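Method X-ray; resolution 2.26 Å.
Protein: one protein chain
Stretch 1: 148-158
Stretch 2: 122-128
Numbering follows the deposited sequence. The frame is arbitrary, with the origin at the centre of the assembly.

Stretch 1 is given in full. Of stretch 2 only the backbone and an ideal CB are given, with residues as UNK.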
# COMPACT_ATOMS: atom_id res chain seq x y z
N ASP A 148 -37.41 18.67 -10.00
CA ASP A 148 -38.84 18.58 -9.70
C ASP A 148 -39.07 17.90 -8.35
O ASP A 148 -39.99 18.25 -7.62
CB ASP A 148 -39.58 17.80 -10.79
CG ASP A 148 -39.51 18.49 -12.14
OD1 ASP A 148 -39.47 19.74 -12.18
OD2 ASP A 148 -39.51 17.78 -13.17
N ALA A 149 -38.23 16.92 -8.03
CA ALA A 149 -38.36 16.21 -6.77
C ALA A 149 -37.98 17.12 -5.61
O ALA A 149 -38.65 17.13 -4.57
CB ALA A 149 -37.47 14.96 -6.76
N ALA A 150 -36.92 17.90 -5.79
CA ALA A 150 -36.47 18.81 -4.74
C ALA A 150 -37.55 19.86 -4.43
O ALA A 150 -37.86 20.11 -3.26
CB ALA A 150 -35.17 19.49 -5.15
N LEU A 151 -38.11 20.46 -5.47
CA LEU A 151 -39.14 21.48 -5.31
C LEU A 151 -40.36 20.92 -4.59
O LEU A 151 -40.88 21.54 -3.66
CB LEU A 151 -39.53 22.04 -6.68
CG LEU A 151 -38.37 22.77 -7.37
CD1 LEU A 151 -38.73 23.14 -8.79
CD2 LEU A 151 -38.02 24.00 -6.56
N ILE A 152 -40.81 19.74 -5.01
CA ILE A 152 -41.96 19.11 -4.37
C ILE A 152 -41.68 18.83 -2.90
O ILE A 152 -42.54 19.03 -2.05
CB ILE A 152 -42.31 17.79 -5.09
CG1 ILE A 152 -42.97 18.10 -6.43
CG2 ILE A 152 -43.22 16.93 -4.20
CD1 ILE A 152 -43.30 16.88 -7.27
N LEU A 153 -40.47 18.37 -2.60
CA LEU A 153 -40.10 18.07 -1.22
C LEU A 153 -40.12 19.32 -0.35
O LEU A 153 -40.57 19.29 0.79
CB LEU A 153 -38.71 17.43 -1.17
CG LEU A 153 -38.11 17.23 0.23
CD1 LEU A 153 -39.08 16.45 1.11
CD2 LEU A 153 -36.78 16.50 0.10
N ALA A 154 -39.61 20.43 -0.90
CA ALA A 154 -39.57 21.69 -0.16
C ALA A 154 -41.00 22.15 0.14
O ALA A 154 -41.31 22.50 1.28
CB ALA A 154 -38.84 22.75 -0.98
N GLN A 155 -41.85 22.14 -0.87
CA GLN A 155 -43.25 22.54 -0.71
C GLN A 155 -43.90 21.68 0.37
O GLN A 155 -44.56 22.20 1.27
CB GLN A 155 -44.01 22.36 -2.02
CG GLN A 155 -43.67 23.39 -3.09
CD GLN A 155 -44.06 22.93 -4.47
OE1 GLN A 155 -45.08 22.25 -4.65
NE2 GLN A 155 -43.27 23.30 -5.47
N LYS A 156 -43.71 20.37 0.26
CA LYS A 156 -44.27 19.44 1.23
C LYS A 156 -43.73 19.71 2.63
O LYS A 156 -44.49 19.83 3.59
CB LYS A 156 -43.95 18.00 0.81
CG LYS A 156 -45.18 17.15 0.57
CD LYS A 156 -45.07 16.36 -0.73
CE LYS A 156 -46.31 15.50 -0.96
NZ LYS A 156 -46.31 14.83 -2.28
N ALA A 157 -42.41 19.82 2.75
CA ALA A 157 -41.77 20.08 4.04
C ALA A 157 -42.39 21.32 4.67
O ALA A 157 -42.63 21.36 5.88
CB ALA A 157 -40.27 20.29 3.86
N HIS A 158 -42.64 22.33 3.85
CA HIS A 158 -43.24 23.57 4.32
C HIS A 158 -44.64 23.29 4.89
O HIS A 158 -44.98 23.76 5.97
CB HIS A 158 -43.34 24.58 3.18
CG HIS A 158 -43.93 25.89 3.59
ND1 HIS A 158 -43.39 26.66 4.60
CD2 HIS A 158 -45.03 26.54 3.16
CE1 HIS A 158 -44.14 27.74 4.76
NE2 HIS A 158 -45.14 27.69 3.90
N UNK A 122 -41.30 8.53 -1.15
CA UNK A 122 -42.47 8.68 -0.29
C UNK A 122 -42.20 9.81 0.69
O UNK A 122 -42.04 9.58 1.89
CB UNK A 122 -42.79 7.38 0.45
N UNK A 123 -42.14 11.03 0.17
CA UNK A 123 -41.85 12.21 0.99
C UNK A 123 -42.79 12.36 2.18
O UNK A 123 -42.36 12.78 3.26
CB UNK A 123 -41.92 13.47 0.13
N UNK A 124 -44.06 12.03 1.99
CA UNK A 124 -45.05 12.13 3.06
C UNK A 124 -44.58 11.32 4.27
O UNK A 124 -44.53 11.84 5.39
CB UNK A 124 -46.42 11.64 2.58
N UNK A 125 -44.25 10.06 4.04
CA UNK A 125 -43.79 9.17 5.10
C UNK A 125 -42.49 9.63 5.76
O UNK A 125 -42.32 9.49 6.97
CB UNK A 125 -43.60 7.76 4.54
N UNK A 126 -41.58 10.17 4.96
CA UNK A 126 -40.29 10.62 5.49
C UNK A 126 -40.45 11.84 6.37
O UNK A 126 -39.98 11.87 7.50
CB UNK A 126 -39.32 10.93 4.35
N UNK A 127 -41.12 12.86 5.83
CA UNK A 127 -41.34 14.10 6.55
C UNK A 127 -41.97 13.86 7.92
O UNK A 127 -41.69 14.59 8.88
CB UNK A 127 -42.23 15.03 5.72
N UNK A 128 -42.81 12.83 8.02
CA UNK A 128 -43.48 12.50 9.27
C UNK A 128 -42.51 12.06 10.36
O UNK A 128 -42.86 12.04 11.54
CB UNK A 128 -44.51 11.40 9.03

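Position 122 lies just before a helix, with phi/psi of -93/69 and nothing of stretch 1 within 5.5 Å of its ideal CB. Stretch 1 therefore sets no demand here, but the free backbone N atoms of the first turn do: Asp, Ser, Thr or Asn would suit. The residue is Asp-122, an N-cap, whose OD1 accepts from the backbone N of position 125 at 2.9 Å, a capping bond.

Position 123 is the one to design around. Its CA-to-CB bond points toward stretch 1, and the ideal CB stands 4.2 Å from Leu-153 CD1 and 4.4 Å from Lys-156 CD. Beyond lies a hollow bounded by Ala-149, Ile-152, Leu-153 and Lys-156, where the small Ala-149 leaves depth. Leu, Met or Phe could each reach into it. The residue is Phe-123, with chi1 m, a knob in that four-residue hole and the largest buried area of this stretch. Leu-153 CB lies over one face of the ring, 4.0 Å from its centroid and 9° off the normal, a CH-pi contact, while Leu-153 CD1 comes to 3.6 Å from Phe-123 CD1. Ile-152 CG2 packs 4.2 Å from Phe-123 CD2, and Ala-149 CB is 4.3 Å from Phe-123 CZ.

At position 124 CA-to-CB points sideways, and the ideal CB is 5.2 Å from Lys-156 CE. A lysine amine nearby favours an acid, though Gln or another polar chain would also be tolerated. The residue is Glu-124, whose end comes nearer than its CB bond suggests. Its OE2 makes a long salt bridge to Lys-156 NZ at 3.9 Å; the placement of that oxygen is less certain, so the pairing is best read as charge complementarity.

Position 125 is out of reach of stretch 1, and helical phi/psi is the main constraint visible; many residues would do. It is Ala-125.

Position 126 points toward stretch 1 but finds nothing within 5.5 Å of its ideal CB, so this contact leaves the choice wide. Phe-126, with chi1 m, makes no contact with stretch 1.

Position 127 follows 123 by one helical turn and again points toward stretch 1, its ideal CB 5.3 Å from Ala-157 CA. That gap, bordered by Leu-153, Lys-156 and Ala-157, asks for a branched or flexible apolar chain: Leu, Ile or Met. It is Leu-127, chi1 m and chi2 t. Leu-127 CD1 meets Lys-156 CB at 3.5 Å; Leu-127 CD2 packs 3.8 Å from Ala-157 CB and 4.0 Å from Leu-153 CD1.

Position 128 is out of reach, so stretch 1 exerts no selection; it is Ala-128.

Stretch 2, residues 122-128: DFEAFLA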
# COMPACT_ATOMS: atom_id res chain seq x y z
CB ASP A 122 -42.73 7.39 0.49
CG ASP A 122 -44.11 7.37 1.13
OD1 ASP A 122 -44.54 8.41 1.67
OD2 ASP A 122 -44.76 6.30 1.10
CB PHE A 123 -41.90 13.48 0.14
CG PHE A 123 -40.81 13.56 -0.90
CD1 PHE A 123 -39.48 13.30 -0.56
CD2 PHE A 123 -41.10 13.91 -2.21
CE1 PHE A 123 -38.46 13.39 -1.51
CE2 PHE A 123 -40.09 14.01 -3.17
CZ PHE A 123 -38.77 13.75 -2.82
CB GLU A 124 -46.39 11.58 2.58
CG GLU A 124 -47.01 12.31 1.40
CD GLU A 124 -47.92 13.45 1.84
OE1 GLU A 124 -48.86 13.19 2.62
OE2 GLU A 124 -47.70 14.59 1.38
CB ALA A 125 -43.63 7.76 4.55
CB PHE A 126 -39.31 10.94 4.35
CG PHE A 126 -39.19 9.86 3.32
CD1 PHE A 126 -39.41 8.53 3.66
CD2 PHE A 126 -38.83 10.17 2.02
CE1 PHE A 126 -39.28 7.52 2.70
CE2 PHE A 126 -38.69 9.17 1.05
CZ PHE A 126 -38.92 7.84 1.40
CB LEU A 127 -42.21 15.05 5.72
CG LEU A 127 -41.52 15.62 4.48
CD1 LEU A 127 -42.54 16.30 3.58
CD2 LEU A 127 -40.44 16.60 4.92
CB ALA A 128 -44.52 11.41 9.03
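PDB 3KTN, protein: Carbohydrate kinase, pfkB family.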